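Local coordinates for protein fusion DH (Streptomyces sp. MJ635-86F5, PDB 6K97) that is an engineered fusion of a split polyketide synthase dehydratase from the cremimycin pathway, with a double hot dog fold, and probably removes water from acyl intermediates, at residues A89-T95 against G146-P150; L202-L206 against H260-G264; K302-L306 against S318-L324. One frame throughout, in Å; residues are numbered along the deposited sequence.

Interaction 1 (A89-T95 against G146-P150); sequences AGCDEIT and GSIGP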
loop_
_atom_site.group_PDB
_atom_site.type_symbol
_atom_site.label_atom_id
_atom_site.label_comp_id
_atom_site.label_asym_id
_atom_site.label_seq_id
_atom_site.Cartn_x
_atom_site.Cartn_y
_atom_site.Cartn_z
ATOM N N ALA A 89 -11.724 6.204 -5.619
ATOM C CA ALA A 89 -11.418 7.567 -5.137
ATOM C C ALA A 89 -12.470 8.621 -5.451
ATOM O O ALA A 89 -12.206 9.789 -5.253
ATOM C CB ALA A 89 -10.101 8.022 -5.720
ATOM N N GLY A 90 -13.628 8.258 -5.988
ATOM C CA GLY A 90 -14.661 9.279 -6.232
ATOM C C GLY A 90 -14.400 10.248 -7.399
ATOM O O GLY A 90 -15.007 11.330 -7.448
ATOM N N CYS A 91 -13.593 9.868 -8.391
ATOM C CA CYS A 91 -13.396 10.764 -9.560
ATOM C C CYS A 91 -14.170 10.331 -10.799
ATOM O O CYS A 91 -14.231 9.161 -11.129
ATOM C CB CYS A 91 -11.913 10.888 -9.918
ATOM S SG CYS A 91 -10.843 11.452 -8.603
ATOM N N ASP A 92 -14.699 11.292 -11.532
ATOM C CA ASP A 92 -15.584 11.009 -12.702
ATOM C C ASP A 92 -14.858 10.671 -13.983
ATOM O O ASP A 92 -15.451 10.190 -14.936
ATOM C CB ASP A 92 -16.461 12.238 -12.990
ATOM C CG ASP A 92 -17.492 12.522 -11.876
ATOM O OD1 ASP A 92 -17.906 11.569 -11.165
ATOM O OD2 ASP A 92 -17.881 13.712 -11.751
ATOM N N GLU A 93 -13.558 10.890 -14.020
ATOM C CA GLU A 93 -12.872 10.966 -15.296
ATOM C C GLU A 93 -11.401 10.613 -15.131
ATOM O O GLU A 93 -10.776 10.950 -14.085
ATOM C CB GLU A 93 -12.987 12.406 -15.738
ATOM C CG GLU A 93 -12.375 12.698 -17.057
ATOM C CD GLU A 93 -12.541 14.136 -17.488
ATOM O OE1 GLU A 93 -11.719 15.015 -17.014
ATOM O OE2 GLU A 93 -13.490 14.349 -18.283
ATOM N N ILE A 94 -10.844 9.919 -16.119
ATOM C CA ILE A 94 -9.405 9.925 -16.301
ATOM C C ILE A 94 -9.213 11.137 -17.181
ATOM O O ILE A 94 -9.727 11.217 -18.264
ATOM C CB ILE A 94 -8.871 8.690 -17.008
ATOM C CG1 ILE A 94 -9.257 7.435 -16.250
ATOM C CG2 ILE A 94 -7.365 8.758 -17.175
ATOM C CD1 ILE A 94 -9.038 6.195 -17.080
ATOM N N THR A 95 -8.496 12.108 -16.667
ATOM C CA THR A 95 -8.357 13.382 -17.317
ATOM C C THR A 95 -7.326 13.221 -18.368
ATOM O O THR A 95 -7.498 13.680 -19.462
ATOM C CB THR A 95 -7.972 14.484 -16.301
ATOM O OG1 THR A 95 -9.152 14.812 -15.568
ATOM C CG2 THR A 95 -7.509 15.730 -16.990
ATOM N N GLY A 146 -0.614 9.893 -15.094
ATOM C CA GLY A 146 -1.667 10.805 -15.533
ATOM C C GLY A 146 -2.399 11.345 -14.331
ATOM O O GLY A 146 -1.835 11.505 -13.258
ATOM N N SER A 147 -3.637 11.714 -14.550
ATOM C CA SER A 147 -4.439 12.286 -13.491
ATOM C C SER A 147 -5.901 11.922 -13.658
ATOM O O SER A 147 -6.368 11.638 -14.775
ATOM C CB SER A 147 -4.306 13.798 -13.455
ATOM O OG SER A 147 -4.345 14.281 -14.762
ATOM N N ILE A 148 -6.594 11.922 -12.534
ATOM C CA ILE A 148 -8.003 11.637 -12.469
ATOM C C ILE A 148 -8.669 12.786 -11.711
ATOM O O ILE A 148 -8.008 13.461 -10.951
ATOM C CB ILE A 148 -8.281 10.307 -11.774
ATOM C CG1 ILE A 148 -7.751 10.318 -10.334
ATOM C CG2 ILE A 148 -7.628 9.193 -12.545
ATOM C CD1 ILE A 148 -7.994 9.021 -9.560
ATOM N N GLY A 149 -9.947 13.035 -11.979
ATOM C CA GLY A 149 -10.667 14.161 -11.353
ATOM C C GLY A 149 -12.073 14.290 -11.920
ATOM O O GLY A 149 -12.574 13.315 -12.494
ATOM N N PRO A 150 -12.702 15.479 -11.796
ATOM C CA PRO A 150 -14.087 15.802 -12.250
ATOM C C PRO A 150 -14.333 15.969 -13.730
ATOM O O PRO A 150 -13.469 16.532 -14.381
ATOM C CB PRO A 150 -14.370 17.144 -11.544
ATOM C CG PRO A 150 -13.539 17.079 -10.304
ATOM C CD PRO A 150 -12.260 16.450 -10.765
#

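Interaction 2 (L202-L206 against H260-G264); sequences LYARL and HAALG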
loop_
_atom_site.group_PDB
_atom_site.type_symbol
_atom_site.label_atom_id
_atom_site.label_comp_id
_atom_site.label_asym_id
_atom_site.label_seq_id
_atom_site.Cartn_x
_atom_site.Cartn_y
_atom_site.Cartn_z
ATOM N N LEU A 202 -9.722 -7.196 -42.227
ATOM C CA LEU A 202 -8.942 -6.211 -41.466
ATOM C C LEU A 202 -7.939 -6.910 -40.499
ATOM O O LEU A 202 -6.728 -6.547 -40.433
ATOM C CB LEU A 202 -9.866 -5.307 -40.677
ATOM C CG LEU A 202 -9.152 -4.292 -39.787
ATOM C CD1 LEU A 202 -8.379 -3.295 -40.635
ATOM C CD2 LEU A 202 -10.161 -3.601 -38.934
ATOM N N TYR A 203 -8.430 -7.901 -39.748
ATOM C CA TYR A 203 -7.557 -8.606 -38.810
ATOM C C TYR A 203 -6.419 -9.319 -39.518
ATOM O O TYR A 203 -5.294 -9.307 -39.021
ATOM C CB TYR A 203 -8.348 -9.543 -37.933
ATOM C CG TYR A 203 -9.035 -8.875 -36.783
ATOM C CD1 TYR A 203 -8.334 -8.142 -35.877
ATOM C CD2 TYR A 203 -10.403 -8.988 -36.599
ATOM C CE1 TYR A 203 -8.956 -7.529 -34.814
ATOM C CE2 TYR A 203 -11.046 -8.354 -35.551
ATOM C CZ TYR A 203 -10.312 -7.639 -34.646
ATOM O OH TYR A 203 -10.933 -7.029 -33.546
ATOM N N ALA A 204 -6.655 -9.864 -40.715
ATOM C CA ALA A 204 -5.536 -10.483 -41.468
ATOM C C ALA A 204 -4.433 -9.483 -41.835
ATOM O O ALA A 204 -3.252 -9.761 -41.693
ATOM C CB ALA A 204 -6.044 -11.185 -42.691
ATOM N N ARG A 205 -4.816 -8.314 -42.322
ATOM C CA ARG A 205 -3.840 -7.273 -42.677
ATOM C C ARG A 205 -3.106 -6.721 -41.429
ATOM O O ARG A 205 -1.881 -6.491 -41.416
ATOM C CB ARG A 205 -4.571 -6.172 -43.482
ATOM C CG ARG A 205 -4.877 -6.641 -44.908
ATOM C CD ARG A 205 -5.600 -5.567 -45.717
ATOM N NE ARG A 205 -7.018 -5.468 -45.360
ATOM C CZ ARG A 205 -8.004 -6.194 -45.880
ATOM N NH1 ARG A 205 -7.800 -7.128 -46.784
ATOM N NH2 ARG A 205 -9.222 -5.982 -45.464
ATOM N N LEU A 206 -3.837 -6.551 -40.341
ATOM C CA LEU A 206 -3.196 -6.144 -39.122
ATOM C C LEU A 206 -2.138 -7.171 -38.650
ATOM O O LEU A 206 -1.019 -6.801 -38.204
ATOM C CB LEU A 206 -4.251 -5.904 -38.090
ATOM C CG LEU A 206 -5.148 -4.684 -38.358
ATOM C CD1 LEU A 206 -6.223 -4.595 -37.266
ATOM C CD2 LEU A 206 -4.339 -3.393 -38.374
ATOM N N HIS A 260 -9.490 -1.201 -32.968
ATOM C CA HIS A 260 -8.962 -1.929 -34.109
ATOM C C HIS A 260 -9.500 -1.313 -35.402
ATOM O O HIS A 260 -8.766 -1.096 -36.370
ATOM C CB HIS A 260 -9.278 -3.414 -33.993
ATOM C CG HIS A 260 -8.640 -4.070 -32.793
ATOM N ND1 HIS A 260 -9.084 -5.260 -32.271
ATOM C CD2 HIS A 260 -7.581 -3.695 -32.028
ATOM C CE1 HIS A 260 -8.320 -5.589 -31.243
ATOM N NE2 HIS A 260 -7.408 -4.656 -31.078
ATOM N N ALA A 261 -10.760 -0.917 -35.375
ATOM C CA ALA A 261 -11.334 -0.231 -36.514
ATOM C C ALA A 261 -10.550 1.016 -36.868
ATOM O O ALA A 261 -10.298 1.279 -38.040
ATOM C CB ALA A 261 -12.781 0.126 -36.251
ATOM N N ALA A 262 -10.164 1.783 -35.884
ATOM C CA ALA A 262 -9.479 3.047 -36.177
ATOM C C ALA A 262 -8.128 2.788 -36.845
ATOM O O ALA A 262 -7.672 3.604 -37.622
ATOM C CB ALA A 262 -9.309 3.895 -34.931
ATOM N N LEU A 263 -7.522 1.640 -36.546
ATOM C CA LEU A 263 -6.234 1.277 -37.141
ATOM C C LEU A 263 -6.311 1.139 -38.644
ATOM O O LEU A 263 -5.302 1.249 -39.275
ATOM C CB LEU A 263 -5.684 -0.028 -36.580
ATOM C CG LEU A 263 -5.321 -0.037 -35.106
ATOM C CD1 LEU A 263 -4.985 -1.464 -34.704
ATOM C CD2 LEU A 263 -4.172 0.920 -34.821
ATOM N N GLY A 264 -7.488 0.921 -39.219
ATOM C CA GLY A 264 -7.598 0.777 -40.680
ATOM C C GLY A 264 -7.079 2.028 -41.372
ATOM O O GLY A 264 -6.040 1.997 -42.031
#

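Interaction 3 (K302-L306 against S318-L324); sequences KSVSL and SVGSVAL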
loop_
_atom_site.group_PDB
_atom_site.type_symbol
_atom_site.label_atom_id
_atom_site.label_comp_id
_atom_site.label_asym_id
_atom_site.label_seq_id
_atom_site.Cartn_x
_atom_site.Cartn_y
_atom_site.Cartn_z
ATOM N N LYS A 302 -3.083 11.196 -36.176
ATOM C CA LYS A 302 -2.921 9.974 -35.466
ATOM C C LYS A 302 -3.761 9.892 -34.182
ATOM O O LYS A 302 -3.501 9.026 -33.305
ATOM C CB LYS A 302 -1.416 9.729 -35.237
ATOM C CG LYS A 302 -0.599 9.690 -36.526
ATOM C CD LYS A 302 -1.034 8.568 -37.441
ATOM C CE LYS A 302 -0.457 8.763 -38.839
ATOM N NZ LYS A 302 -1.174 7.913 -39.840
ATOM N N SER A 303 -4.785 10.754 -34.068
ATOM C CA SER A 303 -5.689 10.710 -32.918
ATOM C C SER A 303 -7.118 10.513 -33.339
ATOM O O SER A 303 -7.536 11.008 -34.354
ATOM C CB SER A 303 -5.637 11.992 -32.119
ATOM O OG SER A 303 -4.344 12.484 -32.026
ATOM N N VAL A 304 -7.881 9.810 -32.522
ATOM C CA VAL A 304 -9.311 9.702 -32.709
ATOM C C VAL A 304 -10.037 9.898 -31.406
ATOM O O VAL A 304 -9.443 9.865 -30.311
ATOM C CB VAL A 304 -9.728 8.326 -33.261
ATOM C CG1 VAL A 304 -9.117 8.116 -34.644
ATOM C CG2 VAL A 304 -9.420 7.195 -32.305
ATOM N N SER A 305 -11.315 10.176 -31.498
ATOM C CA SER A 305 -12.075 10.154 -30.271
ATOM C C SER A 305 -13.199 9.193 -30.459
ATOM O O SER A 305 -13.517 8.827 -31.581
ATOM C CB SER A 305 -12.513 11.555 -29.854
ATOM O OG SER A 305 -13.535 11.973 -30.657
ATOM N N LEU A 306 -13.801 8.791 -29.372
ATOM C CA LEU A 306 -14.917 7.902 -29.489
ATOM C C LEU A 306 -15.955 7.965 -28.383
ATOM O O LEU A 306 -15.764 8.533 -27.294
ATOM C CB LEU A 306 -14.410 6.503 -29.662
ATOM C CG LEU A 306 -13.602 5.894 -28.534
ATOM C CD1 LEU A 306 -14.513 5.135 -27.603
ATOM C CD2 LEU A 306 -12.573 4.954 -29.113
ATOM N N SER A 318 -17.195 7.249 -23.063
ATOM C CA SER A 318 -16.650 8.158 -24.069
ATOM C C SER A 318 -15.163 8.459 -23.797
ATOM O O SER A 318 -14.718 8.385 -22.638
ATOM C CB SER A 318 -17.500 9.438 -24.122
ATOM O OG SER A 318 -17.238 10.270 -23.047
ATOM N N VAL A 319 -14.426 8.794 -24.866
ATOM C CA VAL A 319 -12.981 9.068 -24.820
ATOM C C VAL A 319 -12.755 10.340 -25.563
ATOM O O VAL A 319 -12.952 10.398 -26.777
ATOM C CB VAL A 319 -12.167 7.946 -25.452
ATOM C CG1 VAL A 319 -10.674 8.154 -25.310
ATOM C CG2 VAL A 319 -12.545 6.629 -24.819
ATOM N N GLY A 320 -12.346 11.382 -24.844
ATOM C CA GLY A 320 -12.044 12.662 -25.474
ATOM C C GLY A 320 -11.063 12.451 -26.582
ATOM O O GLY A 320 -11.238 12.960 -27.656
ATOM N N SER A 321 -10.018 11.658 -26.354
ATOM C CA SER A 321 -8.985 11.548 -27.378
ATOM C C SER A 321 -8.109 10.344 -27.123
ATOM O O SER A 321 -7.796 10.057 -25.974
ATOM C CB SER A 321 -8.132 12.834 -27.397
ATOM O OG SER A 321 -7.232 12.793 -28.477
ATOM N N VAL A 322 -7.732 9.639 -28.195
ATOM C CA VAL A 322 -6.721 8.579 -28.101
ATOM C C VAL A 322 -5.691 8.836 -29.159
ATOM O O VAL A 322 -6.058 8.833 -30.342
ATOM C CB VAL A 322 -7.245 7.189 -28.412
ATOM C CG1 VAL A 322 -6.117 6.166 -28.197
ATOM C CG2 VAL A 322 -8.415 6.860 -27.544
ATOM N N ALA A 323 -4.426 9.032 -28.746
ATOM C CA ALA A 323 -3.340 9.377 -29.669
ATOM C C ALA A 323 -2.448 8.147 -29.894
ATOM O O ALA A 323 -2.072 7.475 -28.935
ATOM C CB ALA A 323 -2.502 10.500 -29.094
ATOM N N LEU A 324 -2.122 7.846 -31.151
ATOM C CA LEU A 324 -1.216 6.709 -31.462
ATOM C C LEU A 324 0.145 7.184 -31.911
ATOM O O LEU A 324 0.281 8.280 -32.410
ATOM C CB LEU A 324 -1.809 5.773 -32.523
ATOM C CG LEU A 324 -2.924 4.804 -32.075
ATOM C CD1 LEU A 324 -4.157 5.609 -31.748
ATOM C CD2 LEU A 324 -3.279 3.797 -33.174
#

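Interaction 1 (A89-T95 against G146-P150)
The bump of this contact is Ile148, whose side chain fills a hollow lined by Cys91, Ala89 and Ile94. Its CG1, held between the backbone N and the carbonyl carbon (chi1 60°), rests 3.7 Å from Cys91 SG, and CD1 reaches on toward Ala89, where the chain has just left helix 75-88 through a Schellman motif. The other branch, CG2, lies 4.4 Å from Ile94 CG1. On the Glu93 face, Gly149 brings no side chain, and Glu93 CB lies 3.4 Å from Gly149 O. The strands run antiparallel, joined by Gly149 N to Glu93 O at 3.1 Å and Thr95 N to Ser147 O at 2.9 Å. Glu93 extends with CG anti to its N (chi1 -178°), and its OE1 accepts Thr95 OG1 at 3.0 Å through the anti lone pair, while OE2 forms a salt bridge with Arg283, which belongs to the other part of the engineered fusion. Replacing Glu93 by an alanine would probably leave Arg283 without its carboxylate mate and the Thr95 hydroxyl without its acceptor. In the N-terminal part of the fusion, then, the chemistry divides by face: apolar around Ile148, polar and charged around Glu93.

Interaction 2 (L202-L206 against H260-G264)
Two helical segments cross at 73° with their axes 10.5 Å apart at closest approach, Leu202 nearest Gly264, Tyr203 opposite His260 and, one turn on, Leu206 opposite Leu263. Leu202 has CG anti to its backbone N (chi1 177°), which sends its two methyls across the gap: CD1 lies 4.1 Å from Gly264 CA, and CD2 lies 3.8 Å from His260 O. Leu206 CD2 meets Leu263 CB at 4.0 Å, the two side chains crossing at a slant. Polar chemistry is left to the aromatic pair. The end of Tyr203 comes close to the second helix, its OH 2.9 Å from His260 ND1 in a hydrogen bond where either group could be the donor. Each ring is met at its edge and near its plane, although the planes themselves stand almost perpendicular. Outside partners fix both ends: Tyr203 OH also bonds Leu220 N, His260 NE2 bonds Asp256 OD2, and the ring of Tyr213 meets that of His260. Both helices lie in the C-terminal part of the fusion, a predicted hot dog fold. Asp256 and His260 match the DxxxQ/H signature of polyketide synthase dehydratases; His260 would be part of that motif, and Tyr203 a second-shell residue that probably helps position it.

Interaction 3 (K302-L306 against S318-L324)
Leu306 and Val319 stand side by side on neighbouring antiparallel strands, and the leucine is worth following atom by atom. Its CB leaves the sheet on the same face as Val319 CB, 5.0 Å away. A chi1 of 63° then sets CG between the backbone N and the carbonyl carbon and brings it to 4.0 Å from Val319 CB. At the tip the branches part: CD1 presses on Val319 CG2 at 3.7 Å, whereas CD2 turns along the strand toward Val322 and stops 4.8 Å from its CG2. Beyond the hairpin, the side chain touches Leu259 of helix 252-266. Val304 and Val322 continue the same apolar face, while Ser303 and Ala323 share the other.

The backbone bonds come in pairs around Val304-Val322 and Leu306-Val319. Val322 N reaches Val304 O at 2.7 Å almost in line with the C=O bond, and Val319 N reaches Leu306 O at 2.8 Å. At the open end, Leu324 N closes on Lys302 O, also at 2.8 Å. Between the two pairs the register slips by one residue, where Gly320 and Ser321 form a classic beta bulge opposite Arg280 of strand 273-284. Ser321 OG is bonded to Asp299, and Lys302 NZ forms a salt bridge with Glu270 and a hydrogen bond with Leu266 O.

This hairpin of the C-terminal part of the fusion thus joins the bulged strand to its neighbour by main-chain bonds, while branched apolar side chains line one face and the polar ends of Lys302 and Ser321 find their partners elsewhere in the fold.

How the interactions relate
From the N terminus, interaction 1 closes first, bringing strand 141-149 back beside strand 93-99, with 50 residues between segments 89-95 and 146-150. The unmodelled residues 151-190 follow, and interaction 2 then closes a second loop, with 53 residues between 202-206 and 260-264, by setting helix 199-208 against helix 252-266. Interaction 3 closes the short hairpin 303-309/315-327. The three stand in series; none nests within or crosses another. Interactions 2 and 3 touch, with Leu263 CD2 3.4 Å from Leu324 CD2, so helix 252-266 packs on the hairpin. Interactions 1 and 2 have centres 31 Å apart, on opposite sides of the chain's centre. Strand 273-284 lies between 93-99 and 315-327, linking the two fused parts.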